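Local coordinates for hypothetical Thioesterase Protein SP_1851 (Streptococcus pneumoniae serotype 4, PDB 4XY5) that probably hydrolyses thioester bonds, as expected of a PaaI-like member of the hotdog-fold thioesterase superfamily, at residues Tyr18-Met23 with Val28-Lys33; Thr32-Ser37 with Gly47-Thr52; Phe51-Gln56 with Leu88-Glu93; Gly92-Gln97 with Cys102-Asp107; Val106-Gln111 with Asn115-Thr120. The protein carries 1 engineered substitution. All coordinates share one frame; numbering follows the deposited sequence.

Interaction 1 of 5, residues Tyr18-Met23 with Val28-Lys33; sequences YEIEKM and VVVTTK
With chi1 of -68° and an extended chain beyond CG, E21 leans from its strand toward V29 and T31, crossing the T31 side chain at about a right angle. Its OE2 comes within 3.4 Å of CG2 of T31, while OE1 lies near CG1 of V29. T31 offers that methyl because its hydroxyl occupies the place between backbone N and carbonyl carbon (chi1 64°), where OG1 also sits 3.4 Å from CB of E19.

The backbone explains the lean of E21. A classic beta bulge puts both E21 and K22 opposite V29, whose O accepts two bonds: from N of E21 at 2.9 Å, and from N of K22 at 3.1 Å, on a lone pair in the carbonyl plane. The E21 bond is the more bent, 139° at the hydrogen. V29 N returns a bond to K22 O within the bulge, and regular pairing resumes at E19 and T31, which exchange two N-H...O bonds.

On the other face, I20 and V30 run side by side, CG1 of I20 4.2 Å from CG2 of V30, and M23 lies likewise along V28. CB of Y18 touches CG1 of V30, and the tyrosine hydroxyl bonds to F9 N of the second subunit. Within this chain strand 19-24 is outermost in the sheet; V28 and V30 rest on helix 47-64, and strand 28-33 pairs by its far edge with strand 87-97.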
# COMPACT_ATOMS: atom_id res chain seq x y z
N TYR A 18 22.94 -3.04 15.88
CA TYR A 18 22.92 -3.17 14.42
C TYR A 18 24.34 -3.17 13.88
O TYR A 18 25.26 -2.73 14.56
CB TYR A 18 22.10 -2.05 13.75
CG TYR A 18 22.68 -0.66 13.88
CD1 TYR A 18 23.57 -0.16 12.93
CD2 TYR A 18 22.34 0.16 14.96
CE1 TYR A 18 24.11 1.12 13.06
CE2 TYR A 18 22.87 1.44 15.09
CZ TYR A 18 23.75 1.91 14.14
OH TYR A 18 24.26 3.18 14.28
N GLU A 19 24.49 -3.69 12.66
CA GLU A 19 25.74 -3.63 11.92
C GLU A 19 25.43 -3.15 10.52
O GLU A 19 24.63 -3.77 9.84
CB GLU A 19 26.42 -5.00 11.86
CG GLU A 19 26.80 -5.57 13.22
CD GLU A 19 28.05 -4.93 13.78
OE1 GLU A 19 28.74 -4.23 13.00
OE2 GLU A 19 28.33 -5.13 14.99
N ILE A 20 26.06 -2.06 10.08
CA ILE A 20 25.93 -1.64 8.68
C ILE A 20 27.00 -2.35 7.86
O ILE A 20 28.20 -2.07 7.99
CB ILE A 20 26.09 -0.11 8.50
CG1 ILE A 20 25.13 0.65 9.42
CG2 ILE A 20 25.86 0.29 7.05
CD1 ILE A 20 25.28 2.15 9.32
N GLU A 21 26.57 -3.30 7.04
CA GLU A 21 27.49 -4.08 6.22
C GLU A 21 27.81 -3.39 4.91
O GLU A 21 28.91 -3.53 4.37
CB GLU A 21 26.91 -5.46 5.94
CG GLU A 21 26.81 -6.33 7.17
CD GLU A 21 26.51 -7.77 6.83
OE1 GLU A 21 26.18 -8.06 5.65
OE2 GLU A 21 26.61 -8.62 7.74
N LYS A 22 26.84 -2.65 4.39
CA LYS A 22 27.01 -2.03 3.09
C LYS A 22 26.16 -0.79 2.95
O LYS A 22 24.98 -0.79 3.31
CB LYS A 22 26.68 -3.04 1.99
CG LYS A 22 26.75 -2.50 0.58
CD LYS A 22 26.24 -3.58 -0.36
CE LYS A 22 26.05 -3.08 -1.77
NZ LYS A 22 25.35 -4.15 -2.56
N MET A 23 26.74 0.27 2.41
CA MET A 23 26.00 1.51 2.17
C MET A 23 26.68 2.27 1.04
O MET A 23 27.65 2.99 1.26
CB MET A 23 25.92 2.35 3.46
CG MET A 23 25.19 3.67 3.34
SD MET A 23 24.86 4.43 4.95
CE MET A 23 24.22 6.02 4.44
N VAL A 28 21.90 -0.74 0.30
CA VAL A 28 22.21 -0.76 1.72
C VAL A 28 21.93 -2.14 2.27
O VAL A 28 20.93 -2.76 1.91
CB VAL A 28 21.38 0.30 2.48
CG1 VAL A 28 21.48 0.09 3.99
CG2 VAL A 28 21.80 1.71 2.08
N VAL A 29 22.82 -2.65 3.11
CA VAL A 29 22.59 -3.89 3.85
C VAL A 29 22.95 -3.67 5.32
O VAL A 29 24.08 -3.28 5.64
CB VAL A 29 23.42 -5.06 3.30
CG1 VAL A 29 23.23 -6.30 4.16
CG2 VAL A 29 23.06 -5.35 1.85
N VAL A 30 21.99 -3.92 6.21
CA VAL A 30 22.19 -3.75 7.66
C VAL A 30 21.70 -5.00 8.36
O VAL A 30 20.66 -5.54 7.99
CB VAL A 30 21.43 -2.51 8.20
CG1 VAL A 30 21.53 -2.43 9.73
CG2 VAL A 30 21.93 -1.23 7.54
N THR A 31 22.44 -5.47 9.37
CA THR A 31 21.98 -6.62 10.14
C THR A 31 21.64 -6.19 11.58
O THR A 31 22.13 -5.18 12.07
CB THR A 31 23.03 -7.75 10.17
OG1 THR A 31 24.21 -7.30 10.83
CG2 THR A 31 23.36 -8.20 8.74
N THR A 32 20.76 -6.95 12.22
CA THR A 32 20.35 -6.63 13.58
C THR A 32 19.81 -7.89 14.24
O THR A 32 19.28 -8.78 13.57
CB THR A 32 19.27 -5.51 13.62
OG1 THR A 32 19.05 -5.10 14.97
CG2 THR A 32 17.94 -5.97 13.01
N LYS A 33 19.96 -7.97 15.56
CA LYS A 33 19.48 -9.14 16.29
C LYS A 33 18.20 -8.81 17.02
O LYS A 33 18.13 -7.81 17.73
CB LYS A 33 20.52 -9.63 17.31
CG LYS A 33 20.16 -11.00 17.87
CD LYS A 33 21.19 -11.50 18.87
CE LYS A 33 21.22 -10.62 20.09
NZ LYS A 33 22.15 -11.17 21.11

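Interaction 2 of 5, residues Thr32-Ser37 with Gly47-Thr52; sequences TKVVNS and GGYLFT
Y49 reaches from helix 47-52 to T32 and V34, and its phenol end carries the whole contact. CG of Y49 stands anti to the backbone N (chi1 160°), and the side chain meets that of T32 from the opposite direction. The OH of Y49 lies 3.7 Å from CG2 of T32. CG2 of V34 approaches the ring obliquely and is likewise 3.7 Å from the OH of Y49.

The T32 rotamer divides the work. Turning OG1 away from the backbone N (chi1 -171°) places the hydroxyl beside the carbonyl carbon, while CG2 fills the position facing Y49. OG1 of T32 and O of K33 then both accept from one water, the water O lying 2.6 Å from OG1 of T32. That water sits in the plane of the phenol at its edge, 2.7 Å from OH of Y49. T32 OG1 has a further hydrogen bond to O of N17.

Y49 also packs on L88 of strand 87-97, A14 of strand 12-14 and S38.

The two segments share no direct hydrogen bond. The tyrosine is therefore gripped by apolar contacts plus a single three-way water, which joins OH of Y49 to OG1 of T32 and O of K33, donating to the latter two.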
# COMPACT_ATOMS: atom_id res chain seq x y z
N THR A 32 20.76 -6.95 12.22
CA THR A 32 20.35 -6.63 13.58
C THR A 32 19.81 -7.89 14.24
O THR A 32 19.28 -8.78 13.57
CB THR A 32 19.27 -5.51 13.62
OG1 THR A 32 19.05 -5.10 14.97
CG2 THR A 32 17.94 -5.97 13.01
N LYS A 33 19.96 -7.97 15.56
CA LYS A 33 19.48 -9.14 16.29
C LYS A 33 18.20 -8.81 17.02
O LYS A 33 18.13 -7.81 17.73
CB LYS A 33 20.52 -9.63 17.31
CG LYS A 33 20.16 -11.00 17.87
CD LYS A 33 21.19 -11.50 18.87
CE LYS A 33 21.22 -10.62 20.09
NZ LYS A 33 22.15 -11.17 21.11
N VAL A 34 17.19 -9.67 16.85
CA VAL A 34 15.90 -9.50 17.50
C VAL A 34 16.06 -9.70 19.01
O VAL A 34 16.63 -10.70 19.46
CB VAL A 34 14.85 -10.47 16.94
CG1 VAL A 34 13.49 -10.24 17.57
CG2 VAL A 34 14.75 -10.33 15.42
N VAL A 35 15.58 -8.74 19.79
CA VAL A 35 15.70 -8.80 21.25
C VAL A 35 14.33 -8.61 21.87
O VAL A 35 13.32 -8.47 21.15
CB VAL A 35 16.71 -7.74 21.78
CG1 VAL A 35 18.13 -8.12 21.38
CG2 VAL A 35 16.37 -6.35 21.26
N ASN A 36 14.24 -8.63 23.20
CA ASN A 36 12.92 -8.58 23.83
C ASN A 36 12.13 -7.33 23.48
O ASN A 36 10.91 -7.38 23.34
CB ASN A 36 13.04 -8.69 25.36
CG ASN A 36 11.67 -8.85 26.03
OD1 ASN A 36 11.05 -9.91 25.94
ND2 ASN A 36 11.21 -7.80 26.70
N SER A 37 12.81 -6.20 23.34
CA SER A 37 12.12 -4.95 23.06
C SER A 37 11.58 -4.92 21.62
O SER A 37 10.82 -4.02 21.25
CB SER A 37 13.05 -3.75 23.29
OG SER A 37 14.17 -3.80 22.43
N GLY A 47 5.22 -5.93 14.25
CA GLY A 47 5.13 -5.42 12.89
C GLY A 47 5.68 -4.02 12.76
O GLY A 47 6.19 -3.63 11.72
N GLY A 48 5.56 -3.23 13.83
CA GLY A 48 6.11 -1.89 13.84
C GLY A 48 7.62 -1.88 13.90
O GLY A 48 8.29 -1.05 13.29
N TYR A 49 8.17 -2.80 14.68
CA TYR A 49 9.62 -3.00 14.73
C TYR A 49 10.16 -3.35 13.35
O TYR A 49 11.10 -2.72 12.86
CB TYR A 49 9.97 -4.10 15.74
CG TYR A 49 11.33 -4.75 15.58
CD1 TYR A 49 12.47 -4.19 16.14
CD2 TYR A 49 11.46 -5.97 14.92
CE1 TYR A 49 13.72 -4.80 16.00
CE2 TYR A 49 12.69 -6.59 14.78
CZ TYR A 49 13.81 -6.01 15.32
OH TYR A 49 15.04 -6.62 15.18
N LEU A 50 9.53 -4.33 12.70
CA LEU A 50 9.98 -4.74 11.37
C LEU A 50 9.86 -3.58 10.38
O LEU A 50 10.76 -3.36 9.58
CB LEU A 50 9.16 -5.94 10.86
CG LEU A 50 9.32 -7.24 11.66
CD1 LEU A 50 8.33 -8.28 11.13
CD2 LEU A 50 10.74 -7.71 11.51
N PHE A 51 8.76 -2.84 10.43
CA PHE A 51 8.61 -1.69 9.55
C PHE A 51 9.70 -0.66 9.81
O PHE A 51 10.27 -0.08 8.88
CB PHE A 51 7.24 -1.03 9.73
CG PHE A 51 7.03 0.17 8.85
CD1 PHE A 51 6.40 0.04 7.62
CD2 PHE A 51 7.45 1.44 9.25
CE1 PHE A 51 6.19 1.15 6.81
CE2 PHE A 51 7.25 2.54 8.46
CZ PHE A 51 6.62 2.41 7.22
N THR A 52 9.99 -0.42 11.08
CA THR A 52 10.97 0.61 11.40
C THR A 52 12.36 0.21 10.89
O THR A 52 13.10 1.06 10.40
CB THR A 52 10.99 0.89 12.93
OG1 THR A 52 9.71 1.44 13.32
CG2 THR A 52 12.10 1.90 13.29
O HOH W 1 17.08 -5.72 16.63

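Interaction 3 of 5, residues Phe51-Gln56 with Leu88-Glu93; sequences FTLCAQ and LTIKGE. Engineered in segment 51-56: A55 (natural residue Asp).
L53, L88 and I90 carry an apolar contact made largely between methyl and methylene groups. CD1 of L53 approaches CD1 of L88 to 3.8 Å, with the two side chains at about a right angle. L53 also crosses I90 nearly perpendicularly, its CB lying 3.9 Å from CD1 of I90 and its CD1 only slightly farther from the same methyl. With CG beside the backbone N (chi1 -62°) and chi2 extended, L53 projects from the helix into the groove between these two strand residues. I90 is turned about 30° short of a fully extended chi2 (147°), and its CD1 ends against L53. CG2 of I90 lies against the helix backbone, 3.9 Å from O of L53 and 4.3 Å from CA of C54. On another side of the helix, the F51 ring stacks on F51 of the second subunit.

This is the defining layer of the hotdog fold, a long central helix lying against the concave side of an antiparallel sheet. The short axes of helix 51-56 and strand 88-93 approach to 8.6 Å and cross at -41°. L88 and I90, alternate residues of the strand, both face the helix, and C54 in turn packs on V106 and I108 of the next strand.

Polar interactions here run along the helix or leave it. N of A55 bonds to O of F51 at 2.8 Å, and N of Q56 to O of T52. A55 is an engineered alanine where the natural sequence has aspartate. It packs on H46 of the second subunit, and OE1 of Q56 accepts from NE2 of that same histidine.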
# COMPACT_ATOMS: atom_id res chain seq x y z
N PHE A 51 8.76 -2.84 10.43
CA PHE A 51 8.61 -1.69 9.55
C PHE A 51 9.70 -0.66 9.81
O PHE A 51 10.27 -0.08 8.88
CB PHE A 51 7.24 -1.03 9.73
CG PHE A 51 7.03 0.17 8.85
CD1 PHE A 51 6.40 0.04 7.62
CD2 PHE A 51 7.45 1.44 9.25
CE1 PHE A 51 6.19 1.15 6.81
CE2 PHE A 51 7.25 2.54 8.46
CZ PHE A 51 6.62 2.41 7.22
N THR A 52 9.99 -0.42 11.08
CA THR A 52 10.97 0.61 11.40
C THR A 52 12.36 0.21 10.89
O THR A 52 13.10 1.06 10.40
CB THR A 52 10.99 0.89 12.93
OG1 THR A 52 9.71 1.44 13.32
CG2 THR A 52 12.10 1.90 13.29
N LEU A 53 12.70 -1.07 10.98
CA LEU A 53 13.94 -1.55 10.37
C LEU A 53 13.96 -1.16 8.89
O LEU A 53 14.95 -0.62 8.40
CB LEU A 53 14.10 -3.06 10.53
CG LEU A 53 14.19 -3.65 11.94
CD1 LEU A 53 14.40 -5.16 11.87
CD2 LEU A 53 15.33 -3.01 12.75
N CYS A 54 12.86 -1.41 8.19
CA CYS A 54 12.80 -1.12 6.75
C CYS A 54 12.88 0.38 6.46
O CYS A 54 13.56 0.80 5.51
CB CYS A 54 11.52 -1.68 6.13
SG CYS A 54 11.46 -3.46 6.14
N ALA A 55 12.18 1.19 7.25
CA ALA A 55 12.14 2.63 7.01
C ALA A 55 13.49 3.28 7.23
O ALA A 55 13.89 4.19 6.49
CB ALA A 55 11.09 3.30 7.89
N GLN A 56 14.19 2.85 8.27
CA GLN A 56 15.52 3.37 8.53
C GLN A 56 16.46 3.03 7.36
O GLN A 56 17.20 3.89 6.86
CB GLN A 56 16.05 2.80 9.84
CG GLN A 56 17.42 3.33 10.24
CD GLN A 56 17.41 4.79 10.63
OE1 GLN A 56 16.36 5.45 10.62
NE2 GLN A 56 18.58 5.32 10.96
N LEU A 88 18.45 -10.59 11.60
CA LEU A 88 17.71 -10.11 10.44
C LEU A 88 18.63 -9.32 9.53
O LEU A 88 19.33 -8.41 9.98
CB LEU A 88 16.53 -9.24 10.87
CG LEU A 88 15.53 -9.91 11.80
CD1 LEU A 88 14.34 -8.99 12.09
CD2 LEU A 88 15.08 -11.23 11.20
N THR A 89 18.63 -9.67 8.25
CA THR A 89 19.36 -8.91 7.26
C THR A 89 18.38 -8.06 6.47
O THR A 89 17.48 -8.58 5.85
CB THR A 89 20.13 -9.83 6.30
OG1 THR A 89 21.04 -10.64 7.07
CG2 THR A 89 20.93 -9.01 5.29
N ILE A 90 18.59 -6.75 6.53
CA ILE A 90 17.72 -5.76 5.94
C ILE A 90 18.42 -5.20 4.72
O ILE A 90 19.44 -4.52 4.85
CB ILE A 90 17.41 -4.61 6.92
CG1 ILE A 90 17.18 -5.16 8.33
CG2 ILE A 90 16.22 -3.74 6.42
CD1 ILE A 90 17.65 -4.21 9.44
N LYS A 91 17.89 -5.50 3.55
CA LYS A 91 18.50 -5.05 2.30
C LYS A 91 17.59 -4.07 1.61
O LYS A 91 16.46 -4.41 1.28
CB LYS A 91 18.75 -6.24 1.37
CG LYS A 91 19.63 -7.33 1.97
CD LYS A 91 19.91 -8.43 0.95
CE LYS A 91 21.01 -9.37 1.44
NZ LYS A 91 21.41 -10.32 0.36
N GLY A 92 18.08 -2.86 1.37
CA GLY A 92 17.29 -1.86 0.68
C GLY A 92 17.98 -1.43 -0.60
O GLY A 92 19.22 -1.40 -0.68
N GLU A 93 17.19 -1.12 -1.61
CA GLU A 93 17.76 -0.58 -2.84
C GLU A 93 16.80 0.38 -3.50
O GLU A 93 15.58 0.26 -3.36
CB GLU A 93 18.13 -1.70 -3.80
CG GLU A 93 16.95 -2.32 -4.51
CD GLU A 93 17.38 -3.32 -5.57
OE1 GLU A 93 17.82 -4.42 -5.19
OE2 GLU A 93 17.28 -3.00 -6.77

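Interaction 4 of 5, residues Gly92-Gln97 with Cys102-Asp107; sequences GECVHQ and CVMDVD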
# COMPACT_ATOMS: atom_id res chain seq x y z
N GLY A 92 18.08 -2.86 1.37
CA GLY A 92 17.29 -1.86 0.68
C GLY A 92 17.98 -1.43 -0.60
O GLY A 92 19.22 -1.40 -0.68
N GLU A 93 17.19 -1.12 -1.61
CA GLU A 93 17.76 -0.58 -2.84
C GLU A 93 16.80 0.38 -3.50
O GLU A 93 15.58 0.26 -3.36
CB GLU A 93 18.13 -1.70 -3.80
CG GLU A 93 16.95 -2.32 -4.51
CD GLU A 93 17.38 -3.32 -5.57
OE1 GLU A 93 17.82 -4.42 -5.19
OE2 GLU A 93 17.28 -3.00 -6.77
N CYS A 94 17.35 1.37 -4.20
CA CYS A 94 16.52 2.29 -4.95
C CYS A 94 16.16 1.65 -6.27
O CYS A 94 17.03 1.38 -7.10
CB CYS A 94 17.24 3.61 -5.19
SG CYS A 94 16.20 4.84 -5.98
N VAL A 95 14.87 1.38 -6.48
CA VAL A 95 14.44 0.78 -7.72
C VAL A 95 14.10 1.85 -8.73
O VAL A 95 14.16 1.61 -9.94
CB VAL A 95 13.22 -0.15 -7.52
CG1 VAL A 95 13.60 -1.29 -6.61
CG2 VAL A 95 12.06 0.62 -6.97
N HIS A 96 13.78 3.04 -8.25
CA HIS A 96 13.50 4.14 -9.16
C HIS A 96 13.96 5.45 -8.58
O HIS A 96 13.57 5.83 -7.47
CB HIS A 96 12.00 4.21 -9.51
CG HIS A 96 11.65 5.37 -10.37
ND1 HIS A 96 11.91 5.40 -11.72
CD2 HIS A 96 11.08 6.56 -10.07
CE1 HIS A 96 11.51 6.55 -12.23
NE2 HIS A 96 11.00 7.28 -11.25
N GLN A 97 14.79 6.15 -9.34
CA GLN A 97 15.25 7.47 -8.92
C GLN A 97 14.69 8.52 -9.85
O GLN A 97 15.22 8.74 -10.95
CB GLN A 97 16.78 7.54 -8.89
CG GLN A 97 17.31 8.80 -8.23
CD GLN A 97 18.81 8.78 -8.07
OE1 GLN A 97 19.46 7.75 -8.26
NE2 GLN A 97 19.38 9.92 -7.71
N CYS A 102 11.73 9.16 -5.00
CA CYS A 102 12.44 7.91 -5.17
C CYS A 102 11.58 6.76 -4.67
O CYS A 102 10.79 6.93 -3.73
CB CYS A 102 13.77 7.91 -4.43
SG CYS A 102 15.05 8.90 -5.20
N VAL A 103 11.74 5.59 -5.27
CA VAL A 103 11.07 4.40 -4.77
C VAL A 103 12.10 3.37 -4.31
O VAL A 103 12.96 2.96 -5.08
CB VAL A 103 10.17 3.77 -5.84
CG1 VAL A 103 9.47 2.54 -5.25
CG2 VAL A 103 9.15 4.80 -6.33
N MET A 104 12.01 2.98 -3.04
CA MET A 104 12.95 2.02 -2.45
C MET A 104 12.25 0.70 -2.17
O MET A 104 11.16 0.71 -1.61
CB MET A 104 13.52 2.55 -1.12
CG MET A 104 13.78 4.05 -1.04
SD MET A 104 14.85 4.58 -2.37
CE MET A 104 15.40 6.18 -1.86
N ASP A 105 12.88 -0.40 -2.54
CA ASP A 105 12.43 -1.72 -2.09
C ASP A 105 13.30 -2.16 -0.92
O ASP A 105 14.53 -2.03 -0.97
CB ASP A 105 12.51 -2.77 -3.20
CG ASP A 105 11.31 -2.71 -4.15
OD1 ASP A 105 10.32 -1.98 -3.88
OD2 ASP A 105 11.36 -3.43 -5.17
N VAL A 106 12.68 -2.67 0.13
CA VAL A 106 13.45 -3.16 1.29
C VAL A 106 12.96 -4.54 1.66
O VAL A 106 11.75 -4.74 1.80
CB VAL A 106 13.35 -2.22 2.49
CG1 VAL A 106 14.20 -2.74 3.66
CG2 VAL A 106 13.78 -0.80 2.10
N ASP A 107 13.88 -5.49 1.82
CA ASP A 107 13.52 -6.89 2.06
C ASP A 107 14.24 -7.36 3.30
O ASP A 107 15.41 -7.06 3.46
CB ASP A 107 13.89 -7.77 0.86
CG ASP A 107 13.25 -7.30 -0.44
OD1 ASP A 107 12.02 -7.06 -0.47
OD2 ASP A 107 13.98 -7.15 -1.45
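C94 and M104 stand opposite each other at the apolar centre of this beta hairpin, CB of C94 lying 3.8 Å from SD of M104. The bend of the methionine chain at chi2 (-56°) brings that sulfur against CA and CB of C94. On the same face, CG of Q97 packs at 3.8 Å on SG of C102 to one side of this pair, and the bare CA of G92 lies 3.9 Å from CG2 of V106 on the other. M104 continues into the core, touching S58, V61 and V62 of the helix.

A classic beta bulge sets both V95 and H96 against V103, and V95 points toward the partner strand, meeting V103 and D105 of the other face. With CG1 anti to the carbonyl carbon (chi1 -62°), CG2 of V95 falls between that carbon and the backbone N and meets CG1 of V103 at 3.7 Å, the side chains slanting across each other. CG1 of V95 comes at about a right angle to the D105 side chain, 3.4 Å from its OD2.

The polar edge begins at that carboxylate. OD1 of D105 accepts from OG1 of T120 and forms a salt bridge with K118 of the third subunit, which also packs on V95, so the bulge lies at a subunit interface. Along the backbone, E93 and D105 exchange two N-H...O bonds, and N of V103 donates to O of H96. At the bulge O of V103 receives two donors: N of V95 at 2.8 Å nearly along the C=O axis, and N of H96 at 3.3 Å on a lone pair.

Interaction 5 of 5, residues Val106-Gln111 with Asn115-Thr120; sequences VDITNQ and NVCKAT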
# COMPACT_ATOMS: atom_id res chain seq x y z
N VAL A 106 12.68 -2.67 0.13
CA VAL A 106 13.45 -3.16 1.29
C VAL A 106 12.96 -4.54 1.66
O VAL A 106 11.75 -4.74 1.80
CB VAL A 106 13.35 -2.22 2.49
CG1 VAL A 106 14.20 -2.74 3.66
CG2 VAL A 106 13.78 -0.80 2.10
N ASP A 107 13.88 -5.49 1.82
CA ASP A 107 13.52 -6.89 2.06
C ASP A 107 14.24 -7.36 3.30
O ASP A 107 15.41 -7.06 3.46
CB ASP A 107 13.89 -7.77 0.86
CG ASP A 107 13.25 -7.30 -0.44
OD1 ASP A 107 12.02 -7.06 -0.47
OD2 ASP A 107 13.98 -7.15 -1.45
N ILE A 108 13.55 -8.07 4.18
CA ILE A 108 14.20 -8.63 5.35
C ILE A 108 14.18 -10.16 5.30
O ILE A 108 13.14 -10.77 5.06
CB ILE A 108 13.56 -8.15 6.67
CG1 ILE A 108 13.67 -6.62 6.77
CG2 ILE A 108 14.24 -8.83 7.85
CD1 ILE A 108 13.22 -6.05 8.17
N THR A 109 15.36 -10.75 5.52
CA THR A 109 15.52 -12.20 5.60
C THR A 109 16.11 -12.57 6.96
O THR A 109 16.78 -11.75 7.59
CB THR A 109 16.43 -12.73 4.48
OG1 THR A 109 17.68 -12.04 4.52
CG2 THR A 109 15.78 -12.50 3.12
N ASN A 110 15.88 -13.80 7.43
CA ASN A 110 16.50 -14.20 8.69
C ASN A 110 17.78 -14.97 8.42
O ASN A 110 18.18 -15.11 7.27
CB ASN A 110 15.53 -15.00 9.57
CG ASN A 110 15.11 -16.32 8.96
OD1 ASN A 110 15.74 -16.82 8.03
ND2 ASN A 110 14.04 -16.91 9.49
N GLN A 111 18.41 -15.47 9.49
CA GLN A 111 19.73 -16.10 9.39
C GLN A 111 19.68 -17.42 8.64
O GLN A 111 20.73 -17.98 8.29
CB GLN A 111 20.33 -16.31 10.80
CG GLN A 111 19.62 -17.34 11.66
CD GLN A 111 18.33 -16.82 12.26
OE1 GLN A 111 18.10 -15.61 12.30
NE2 GLN A 111 17.48 -17.72 12.73
N ASN A 115 12.45 -15.51 3.99
CA ASN A 115 11.86 -14.17 3.85
C ASN A 115 10.95 -13.80 5.02
O ASN A 115 9.98 -14.50 5.29
CB ASN A 115 11.07 -14.08 2.55
CG ASN A 115 11.95 -14.10 1.32
OD1 ASN A 115 13.11 -13.68 1.37
ND2 ASN A 115 11.41 -14.60 0.22
N VAL A 116 11.25 -12.69 5.70
CA VAL A 116 10.43 -12.24 6.82
C VAL A 116 9.39 -11.19 6.42
O VAL A 116 8.19 -11.32 6.73
CB VAL A 116 11.33 -11.69 7.95
CG1 VAL A 116 10.49 -11.17 9.11
CG2 VAL A 116 12.25 -12.79 8.44
N CYS A 117 9.82 -10.14 5.72
CA CYS A 117 8.87 -9.12 5.25
C CYS A 117 9.48 -8.34 4.09
O CYS A 117 10.69 -8.40 3.88
CB CYS A 117 8.46 -8.19 6.40
SG CYS A 117 9.81 -7.17 7.05
N LYS A 118 8.63 -7.66 3.32
CA LYS A 118 9.06 -6.89 2.15
C LYS A 118 8.30 -5.58 2.16
O LYS A 118 7.11 -5.57 2.43
CB LYS A 118 8.77 -7.65 0.84
CG LYS A 118 9.14 -9.12 0.85
CD LYS A 118 10.62 -9.32 1.03
CE LYS A 118 10.93 -10.73 1.47
NZ LYS A 118 12.28 -10.84 2.06
N ALA A 119 8.97 -4.47 1.88
CA ALA A 119 8.27 -3.19 1.91
C ALA A 119 8.71 -2.32 0.76
O ALA A 119 9.79 -2.51 0.22
CB ALA A 119 8.52 -2.47 3.24
N THR A 120 7.86 -1.38 0.37
CA THR A 120 8.22 -0.44 -0.68
C THR A 120 7.94 0.95 -0.15
O THR A 120 6.87 1.22 0.38
CB THR A 120 7.42 -0.71 -1.97
OG1 THR A 120 7.80 -1.99 -2.48
CG2 THR A 120 7.72 0.35 -3.02
O HOH W 2 10.21 -4.95 -1.52
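K118 folds across D107 at about a right angle, its aliphatic part against the carboxylate and its amine beyond it. Two torsions, chi1 -44° and the bend at chi2 (-63°), carry the lysine chain across to the partner strand, so that CD of K118 passes 3.1 Å from OD1 of D107. The charged ends do not pair, since NZ of K118 is 4.6 Å from OD1 of D107, beyond a salt bridge. Instead NZ donates to O of I108 at 3.1 Å, coming from above the carbonyl plane (62° out of it), and makes a weak bond to OD1 of N115. T109 and N115 lie side by side on this face, pointing the same way.

On the helix-facing side the order is apolar. CD1 of I108 rests 3.8 Å from SG of C117, and I108 continues onto L53 and C54 of the central helix.

The strands form an antiparallel hairpin with a classic beta bulge: V116 and C117 both face I108. At the bulge CB of V116 meets CG2 of I108 obliquely at 4.1 Å. V116 N bonds to I108 O at 2.8 Å, while C117 N adds a weak bond to the same atom. Beyond the bulge V106 and A119 exchange two bonds. A water donates both to OD1 of D107 and to O of A119, bridging the two strands.

NZ of K118 and N of V116 reach O of I108 from opposite faces of its plane. The bulge carbonyl thus becomes a dense acceptor site, and the nearby D107 carboxylate probably helps to hold the lysine's positive charge there.

From the N terminus, interaction 1 closes the short turn of the 19-24/27-33 hairpin. The chain leaves it through T32 and K33, shared with interaction 2, which closes the loop into helix 47-64. Interaction 3 takes over at F51 and T52 and makes the longest closure, enclosing the rest of the helix and strand 68-78 before returning on strand 87-97. Interaction 4, a tight hairpin, starts on G92 and E93, shared with interaction 3, and hands over to interaction 5, another, at V106 and D107. None nests; they follow in series or overlap end to end. Together they lay five neighbouring strands under one helix; interactions 1, 2 and 3 touch the second subunit, 4 and 5 the third.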